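Local coordinates for protein terminase, large subunit (Bacillus phage spp1, PDB 2WBN) that drives viral DNA into empty capsids as the ATP-powered packaging motor and, through the metal-dependent nuclease domain described here, cuts the phage genome at the start and end of packaging, at residues R52-D56 / D193-F199; D62-V67 / N189-D193; N169-Q173 / R183-K187. One frame throughout, in Å; residues are numbered along the deposited sequence.

Interaction 1: residues R52-D56 / D193-F199; sequences RQGLD and DATRYAF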
# COMPACT_ATOMS: atom_id res chain seq x y z
N ARG A 52 1.03 4.12 8.62
CA ARG A 52 0.72 2.75 8.27
C ARG A 52 1.61 2.33 7.12
O ARG A 52 1.73 3.06 6.13
CB ARG A 52 -0.73 2.62 7.84
CG ARG A 52 -1.71 2.98 8.92
CD ARG A 52 -1.72 1.98 10.04
NE ARG A 52 -2.85 2.24 10.93
CZ ARG A 52 -2.86 3.16 11.90
NH1 ARG A 52 -3.96 3.30 12.63
NH2 ARG A 52 -1.80 3.93 12.16
N GLN A 53 2.22 1.15 7.24
CA GLN A 53 3.10 0.64 6.19
C GLN A 53 2.70 -0.77 5.78
O GLN A 53 2.33 -1.60 6.62
CB GLN A 53 4.56 0.68 6.63
CG GLN A 53 5.04 2.07 7.04
CD GLN A 53 6.50 2.11 7.44
OE1 GLN A 53 6.94 1.40 8.36
NE2 GLN A 53 7.24 2.95 6.77
N GLY A 54 2.77 -1.01 4.47
CA GLY A 54 2.46 -2.32 3.89
C GLY A 54 3.53 -2.78 2.92
O GLY A 54 4.29 -1.98 2.38
N LEU A 55 3.59 -4.09 2.71
CA LEU A 55 4.61 -4.66 1.83
C LEU A 55 4.05 -5.87 1.13
O LEU A 55 3.55 -6.79 1.78
CB LEU A 55 5.85 -5.03 2.64
CG LEU A 55 6.95 -5.76 1.87
CD1 LEU A 55 7.50 -4.93 0.73
CD2 LEU A 55 8.06 -6.16 2.82
N ASP A 56 4.11 -5.85 -0.19
CA ASP A 56 3.86 -6.99 -1.01
C ASP A 56 5.19 -7.43 -1.62
O ASP A 56 5.92 -6.60 -2.14
CB ASP A 56 2.85 -6.69 -2.10
CG ASP A 56 2.42 -7.94 -2.84
OD1 ASP A 56 3.22 -8.47 -3.65
OD2 ASP A 56 1.31 -8.45 -2.57
N ASP A 193 -2.56 -3.53 -3.27
CA ASP A 193 -2.41 -4.67 -2.36
C ASP A 193 -1.62 -4.30 -1.12
O ASP A 193 -2.06 -4.58 -0.01
CB ASP A 193 -1.73 -5.85 -3.06
CG ASP A 193 -2.66 -6.57 -4.03
OD1 ASP A 193 -3.89 -6.44 -3.90
OD2 ASP A 193 -2.15 -7.30 -4.91
N ALA A 194 -0.47 -3.66 -1.29
CA ALA A 194 0.36 -3.25 -0.16
C ALA A 194 -0.37 -2.31 0.79
O ALA A 194 -0.22 -2.41 2.00
CB ALA A 194 1.66 -2.62 -0.62
N THR A 195 -1.15 -1.38 0.21
CA THR A 195 -2.00 -0.49 0.99
C THR A 195 -3.09 -1.22 1.79
O THR A 195 -3.27 -0.95 2.96
CB THR A 195 -2.63 0.56 0.07
OG1 THR A 195 -1.57 1.27 -0.59
CG2 THR A 195 -3.49 1.55 0.87
N ARG A 196 -3.81 -2.15 1.17
CA ARG A 196 -4.72 -3.02 1.93
C ARG A 196 -4.08 -3.65 3.16
O ARG A 196 -4.66 -3.60 4.25
CB ARG A 196 -5.23 -4.16 1.09
CG ARG A 196 -6.48 -3.90 0.32
CD ARG A 196 -7.11 -5.25 0.05
NE ARG A 196 -6.23 -6.03 -0.83
CZ ARG A 196 -5.61 -7.17 -0.51
NH1 ARG A 196 -5.75 -7.74 0.69
NH2 ARG A 196 -4.84 -7.74 -1.42
N TYR A 197 -2.91 -4.28 2.99
CA TYR A 197 -2.22 -4.89 4.13
C TYR A 197 -1.96 -3.83 5.19
O TYR A 197 -2.23 -4.05 6.35
CB TYR A 197 -0.88 -5.53 3.77
CG TYR A 197 -0.85 -6.40 2.55
CD1 TYR A 197 -1.94 -7.20 2.21
CD2 TYR A 197 0.29 -6.47 1.76
CE1 TYR A 197 -1.90 -8.02 1.09
CE2 TYR A 197 0.34 -7.24 0.63
CZ TYR A 197 -0.75 -8.02 0.31
OH TYR A 197 -0.68 -8.81 -0.80
N ALA A 198 -1.45 -2.67 4.78
CA ALA A 198 -1.06 -1.62 5.71
C ALA A 198 -2.22 -1.18 6.61
O ALA A 198 -2.00 -0.85 7.78
CB ALA A 198 -0.50 -0.41 4.96
N PHE A 199 -3.43 -1.17 6.06
CA PHE A 199 -4.64 -0.75 6.77
C PHE A 199 -5.56 -1.88 7.26
O PHE A 199 -6.68 -1.60 7.69
CB PHE A 199 -5.45 0.18 5.88
CG PHE A 199 -4.85 1.53 5.77
CD1 PHE A 199 -3.98 1.84 4.74
CD2 PHE A 199 -5.09 2.48 6.75
CE1 PHE A 199 -3.41 3.11 4.65
CE2 PHE A 199 -4.52 3.74 6.66
CZ PHE A 199 -3.67 4.04 5.63
O HOH W 1 0.65 -0.88 8.89
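In this RNase H-like nuclease domain, helix 190-198 lies against central strand 51-56, and both deliver metal ligands: Asp56 binds both catalytic manganese ions and Asp193 the second. Asp56 and Tyr197 join them, Tyr197 OH donating to Asp56 OD2 at 2.7 Å. The carboxylate receives it on the anti lone pair, away from OD1, its plane turned 15° from that of the ring, with OD2 at the ring edge. Asp56 CG stands anti to the backbone N (chi1 -172°), which turns the carboxylate toward the tyrosine, while OD1 takes the backbone N-H of Gly58. Held at both oxygens, the carboxylate of this metal ligand is probably restricted in rotation. Asp56 OD2 and Asp193 OD2 sit 4.3 Å apart, both on metal-binding residues, and Arg196 NH2 makes a salt bridge with Asp193 OD1. Small residues let helix and strand approach closely: Gly54 CA meets Ala194 O in a CA-H...O contact, and the methyl CB of Ala198 rests 3.3 Å from Gln53 C. A water lies within hydrogen-bonding distance of Gln53 O and Ala198 O. Farther along, Arg52, whose NE is paired with Asp202, lays its aliphatic stem over the Phe199 ring, CG standing 4.1 Å from the ring centroid.

Interaction 2: residues D62-V67 / N189-D193; sequences DPLAFV and NHTID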
# COMPACT_ATOMS: atom_id res chain seq x y z
N ASP A 62 5.77 -9.82 -11.11
CA ASP A 62 5.19 -8.76 -10.28
C ASP A 62 6.21 -8.20 -9.29
O ASP A 62 7.05 -8.96 -8.76
CB ASP A 62 3.97 -9.29 -9.56
CG ASP A 62 2.86 -9.62 -10.52
OD1 ASP A 62 3.04 -9.39 -11.74
OD2 ASP A 62 1.82 -10.08 -10.06
N PRO A 63 6.19 -6.87 -9.10
CA PRO A 63 7.20 -6.24 -8.27
C PRO A 63 6.92 -6.33 -6.78
O PRO A 63 5.77 -6.39 -6.35
CB PRO A 63 7.14 -4.77 -8.69
CG PRO A 63 5.69 -4.56 -9.03
CD PRO A 63 5.21 -5.89 -9.60
N LEU A 64 7.99 -6.25 -6.00
CA LEU A 64 7.86 -5.94 -4.59
C LEU A 64 7.34 -4.50 -4.52
O LEU A 64 7.76 -3.64 -5.30
CB LEU A 64 9.21 -6.08 -3.89
CG LEU A 64 9.32 -5.57 -2.43
CD1 LEU A 64 10.37 -6.45 -1.71
CD2 LEU A 64 9.71 -4.10 -2.36
N ALA A 65 6.40 -4.24 -3.62
CA ALA A 65 5.84 -2.89 -3.42
C ALA A 65 5.72 -2.59 -1.93
O ALA A 65 4.96 -3.27 -1.20
CB ALA A 65 4.49 -2.77 -4.11
N PHE A 66 6.54 -1.65 -1.47
CA PHE A 66 6.48 -1.10 -0.12
C PHE A 66 5.73 0.23 -0.16
O PHE A 66 6.04 1.09 -0.99
CB PHE A 66 7.90 -0.86 0.42
CG PHE A 66 7.93 -0.09 1.71
CD1 PHE A 66 7.69 -0.73 2.92
CD2 PHE A 66 8.19 1.27 1.71
CE1 PHE A 66 7.71 -0.02 4.11
CE2 PHE A 66 8.21 1.99 2.90
CZ PHE A 66 7.96 1.35 4.10
N VAL A 67 4.77 0.41 0.74
CA VAL A 67 4.05 1.70 0.85
C VAL A 67 4.06 2.20 2.29
O VAL A 67 4.02 1.40 3.23
CB VAL A 67 2.59 1.60 0.30
CG1 VAL A 67 2.60 1.10 -1.16
CG2 VAL A 67 1.68 0.69 1.21
N ASN A 189 -1.62 -3.52 -9.71
CA ASN A 189 -2.31 -3.21 -8.46
C ASN A 189 -1.45 -3.52 -7.26
O ASN A 189 -1.94 -3.73 -6.15
CB ASN A 189 -3.60 -4.03 -8.36
CG ASN A 189 -3.33 -5.52 -8.22
OD1 ASN A 189 -2.28 -6.03 -8.67
ND2 ASN A 189 -4.26 -6.23 -7.58
N HIS A 190 -0.14 -3.53 -7.46
CA HIS A 190 0.78 -4.00 -6.43
C HIS A 190 0.85 -3.07 -5.22
O HIS A 190 0.92 -3.54 -4.06
CB HIS A 190 2.15 -4.25 -7.09
CG HIS A 190 2.02 -4.90 -8.43
ND1 HIS A 190 1.58 -6.19 -8.58
CD2 HIS A 190 2.13 -4.40 -9.68
CE1 HIS A 190 1.48 -6.48 -9.87
NE2 HIS A 190 1.82 -5.41 -10.56
N THR A 191 0.79 -1.75 -5.46
CA THR A 191 0.75 -0.80 -4.36
C THR A 191 -0.63 -0.76 -3.68
O THR A 191 -0.73 -0.37 -2.52
CB THR A 191 1.09 0.66 -4.79
OG1 THR A 191 0.08 1.16 -5.67
CG2 THR A 191 2.46 0.73 -5.46
N ILE A 192 -1.67 -1.13 -4.41
CA ILE A 192 -3.02 -1.20 -3.83
C ILE A 192 -3.09 -2.38 -2.85
O ILE A 192 -3.60 -2.25 -1.74
CB ILE A 192 -4.11 -1.35 -4.90
CG1 ILE A 192 -4.01 -0.24 -5.96
CG2 ILE A 192 -5.50 -1.25 -4.27
CD1 ILE A 192 -4.98 -0.40 -7.12
N ASP A 193 -2.56 -3.53 -3.27
CA ASP A 193 -2.41 -4.67 -2.36
C ASP A 193 -1.62 -4.30 -1.12
O ASP A 193 -2.06 -4.58 -0.01
CB ASP A 193 -1.73 -5.85 -3.06
CG ASP A 193 -2.66 -6.57 -4.03
OD1 ASP A 193 -3.89 -6.44 -3.90
OD2 ASP A 193 -2.15 -7.30 -4.91
O HOH W 2 1.12 -9.03 -7.79
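Pro63 lies over one face of the His190 imidazole, its CD 3.4 Å from the ring centroid and only 11° off the normal, a CH-pi contact that suits the rigid proline ring, whose CD and CG methylenes reach the imidazole face. His190 CG lies anti to the carbonyl carbon (chi1 -41°), which carries the ring out to Pro63. The Asp62 side chain crosses that of His190 at about a right angle, CG 3.5 Å from His190 CE1, with carboxylate and ring planes 51° apart. Water links the same pair: it donates to Asp62 OD2 at 2.6 Å and lies in the imidazole plane at the edge, 3.0 Å from His190 ND1. His190 is a ligand of the second manganese ion, so the proline and the bridging water probably help hold the ring's tilt and rotation at the start of helix 190-198 in the RNase H-like fold. The helix packs here on strand 64-72, neighbour of the strand that bears Asp56. Ala65 is small enough for its methyl CB to come within 3.7 Å of His190 O, and Val67 places CG1 4.0 Å from Thr191 CB. Behind this layer, Glu166 of helix 161-169 takes a hydrogen bond from Thr191 OG1, while Ile163 touches both Val67 and Thr191.

Interaction 3: residues N169-Q173 / R183-K187; sequences NIDYQ and RLEDK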
# COMPACT_ATOMS: atom_id res chain seq x y z
N ASN A 169 -5.44 4.50 -12.44
CA ASN A 169 -5.79 3.70 -13.60
C ASN A 169 -6.55 2.39 -13.31
O ASN A 169 -7.10 1.80 -14.24
CB ASN A 169 -4.52 3.46 -14.44
CG ASN A 169 -3.97 4.79 -15.01
OD1 ASN A 169 -4.53 5.35 -15.93
ND2 ASN A 169 -2.93 5.31 -14.41
N ILE A 170 -6.60 1.95 -12.05
CA ILE A 170 -7.32 0.68 -11.71
C ILE A 170 -8.83 0.77 -12.00
O ILE A 170 -9.47 1.80 -11.79
CB ILE A 170 -7.05 0.23 -10.24
CG1 ILE A 170 -7.37 -1.26 -10.05
CG2 ILE A 170 -7.82 1.09 -9.25
CD1 ILE A 170 -6.28 -2.24 -10.55
N ASP A 171 -9.37 -0.32 -12.53
CA ASP A 171 -10.77 -0.41 -12.90
C ASP A 171 -11.38 -1.64 -12.20
O ASP A 171 -10.66 -2.50 -11.67
CB ASP A 171 -10.92 -0.56 -14.44
CG ASP A 171 -10.86 0.78 -15.19
OD1 ASP A 171 -11.51 1.75 -14.76
OD2 ASP A 171 -10.20 0.85 -16.26
N TYR A 172 -12.71 -1.70 -12.20
CA TYR A 172 -13.42 -2.89 -11.73
C TYR A 172 -13.29 -4.00 -12.75
O TYR A 172 -13.22 -3.74 -13.95
CB TYR A 172 -14.91 -2.58 -11.51
CG TYR A 172 -15.18 -1.76 -10.28
CD1 TYR A 172 -14.76 -2.19 -9.03
CD2 TYR A 172 -15.84 -0.52 -10.36
CE1 TYR A 172 -14.99 -1.43 -7.88
CE2 TYR A 172 -16.07 0.23 -9.23
CZ TYR A 172 -15.65 -0.23 -8.00
OH TYR A 172 -15.88 0.53 -6.88
N GLN A 173 -13.26 -5.24 -12.28
CA GLN A 173 -13.40 -6.38 -13.17
C GLN A 173 -14.80 -6.35 -13.75
O GLN A 173 -15.64 -5.54 -13.34
CB GLN A 173 -13.19 -7.69 -12.43
CG GLN A 173 -11.77 -7.92 -11.97
CD GLN A 173 -11.64 -9.21 -11.20
OE1 GLN A 173 -12.37 -10.17 -11.45
NE2 GLN A 173 -10.70 -9.26 -10.25
N ARG A 183 -15.10 -6.00 -7.57
CA ARG A 183 -13.78 -6.53 -7.39
C ARG A 183 -12.89 -5.72 -8.34
O ARG A 183 -13.22 -5.58 -9.52
CB ARG A 183 -13.78 -8.01 -7.77
CG ARG A 183 -12.67 -8.84 -7.13
CD ARG A 183 -12.72 -10.29 -7.63
NE ARG A 183 -14.08 -10.84 -7.70
CZ ARG A 183 -14.46 -11.88 -8.45
NH1 ARG A 183 -13.58 -12.52 -9.23
NH2 ARG A 183 -15.72 -12.30 -8.42
N LEU A 184 -11.77 -5.18 -7.84
CA LEU A 184 -10.81 -4.51 -8.72
C LEU A 184 -10.06 -5.54 -9.55
O LEU A 184 -9.87 -6.69 -9.12
CB LEU A 184 -9.80 -3.66 -7.93
CG LEU A 184 -10.36 -2.47 -7.15
CD1 LEU A 184 -9.26 -1.83 -6.30
CD2 LEU A 184 -10.97 -1.47 -8.10
N GLU A 185 -9.61 -5.12 -10.73
CA GLU A 185 -8.69 -5.91 -11.53
C GLU A 185 -7.52 -6.34 -10.67
O GLU A 185 -7.05 -5.57 -9.81
CB GLU A 185 -8.16 -5.13 -12.71
CG GLU A 185 -9.19 -4.75 -13.73
CD GLU A 185 -8.73 -3.61 -14.65
OE1 GLU A 185 -8.05 -2.63 -14.20
OE2 GLU A 185 -9.10 -3.70 -15.84
N ASP A 186 -7.05 -7.56 -10.91
CA ASP A 186 -5.92 -8.15 -10.20
C ASP A 186 -4.66 -8.03 -11.06
O ASP A 186 -4.04 -9.02 -11.44
CB ASP A 186 -6.22 -9.62 -9.88
CG ASP A 186 -5.16 -10.23 -9.00
OD1 ASP A 186 -4.42 -9.46 -8.35
OD2 ASP A 186 -5.05 -11.47 -8.98
N LYS A 187 -4.30 -6.80 -11.37
CA LYS A 187 -3.25 -6.52 -12.33
C LYS A 187 -2.87 -5.06 -12.16
O LYS A 187 -3.75 -4.23 -11.93
CB LYS A 187 -3.81 -6.79 -13.73
CG LYS A 187 -3.09 -6.13 -14.89
CD LYS A 187 -3.65 -6.59 -16.23
CE LYS A 187 -2.69 -6.26 -17.37
NZ LYS A 187 -1.55 -7.24 -17.45
O HOH W 3 -7.37 -0.54 -15.82
O HOH W 4 -11.83 -4.49 -16.04
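The Tyr172 ring receives Arg183 O at its edge, in the ring plane, while Leu184 CD2 approaches obliquely, 4.0 Å from Tyr172 CD1. A pair of flat groups is formed by the Gln173 amide and the Arg183 guanidinium, whose planes stand 81° apart; Arg183 CD comes 3.5 Å from Gln173 NE2, while the guanidinium lies obliquely beside OE1. That amide nitrogen donates to Leu184 O at 2.9 Å, from above the carbonyl plane and with a bent N-H...O angle of 148°. The glutamine reaches so far because its chain is extended beyond CG (chi2 178°).

Tyr172 and Leu184 form an antiparallel, non-hydrogen-bonded pair, so the backbone bonds fall on their neighbours: Gln173 N to Arg183 O at 2.8 Å, and Glu185 N to Asp171 O at 3.0 Å, nearly linear. This is the base of the beta hairpin of strands 172-174 and 180-181, where the second arm turns a corner at Arg183 and runs on toward helix 190-198.

The extended Glu185 side chain runs alongside Asp171, and its OE1 accepts the Asp171 backbone N-H at 3.1 Å from well above the carboxylate plane. One water lies within hydrogen-bonding distance of this OE1 and Asn169 O; another donates to Glu185 OE2 and Tyr172 O. Ile170 sets its CD1 methyl against two carbonyl oxygens, 3.5 Å from both Glu185 O and Lys187 O, and packs CG1 on Leu184 CB; Phe30 touches both Ile170 and Leu184, and the long branched chains suit this buried corner.

The Glu185 carboxylate thus accepts a backbone N-H beyond the end of the strand pairing. Asp171 OD2 lies 4.6 Å from its OE1, and the N-H and the waters gathered round the glutamate would probably offset the cost of bringing two carboxylates together.

From the N terminus, strand 51-56 comes first and its partner last, so interaction 1 closes the longest loop, by bringing helix 190-198 onto the central sheet. Strand 64-72 follows, and interaction 2 closes a slightly shorter loop within it, on the beginning of the same helix. Interaction 3 closes the short hairpin loop between 169-173 and 183-187, inside both; no loops cross. Interactions 1 and 2 share Asp193 and lie on adjacent strands, joined by probable hydrogen bonds such as Asp56 O to Ala65 N. Interaction 3 sits to one side, its centre about 14 Å from that of interaction 2, yet Ile170 packs against Asn189 and Ile192, joining the hairpin base to the helix.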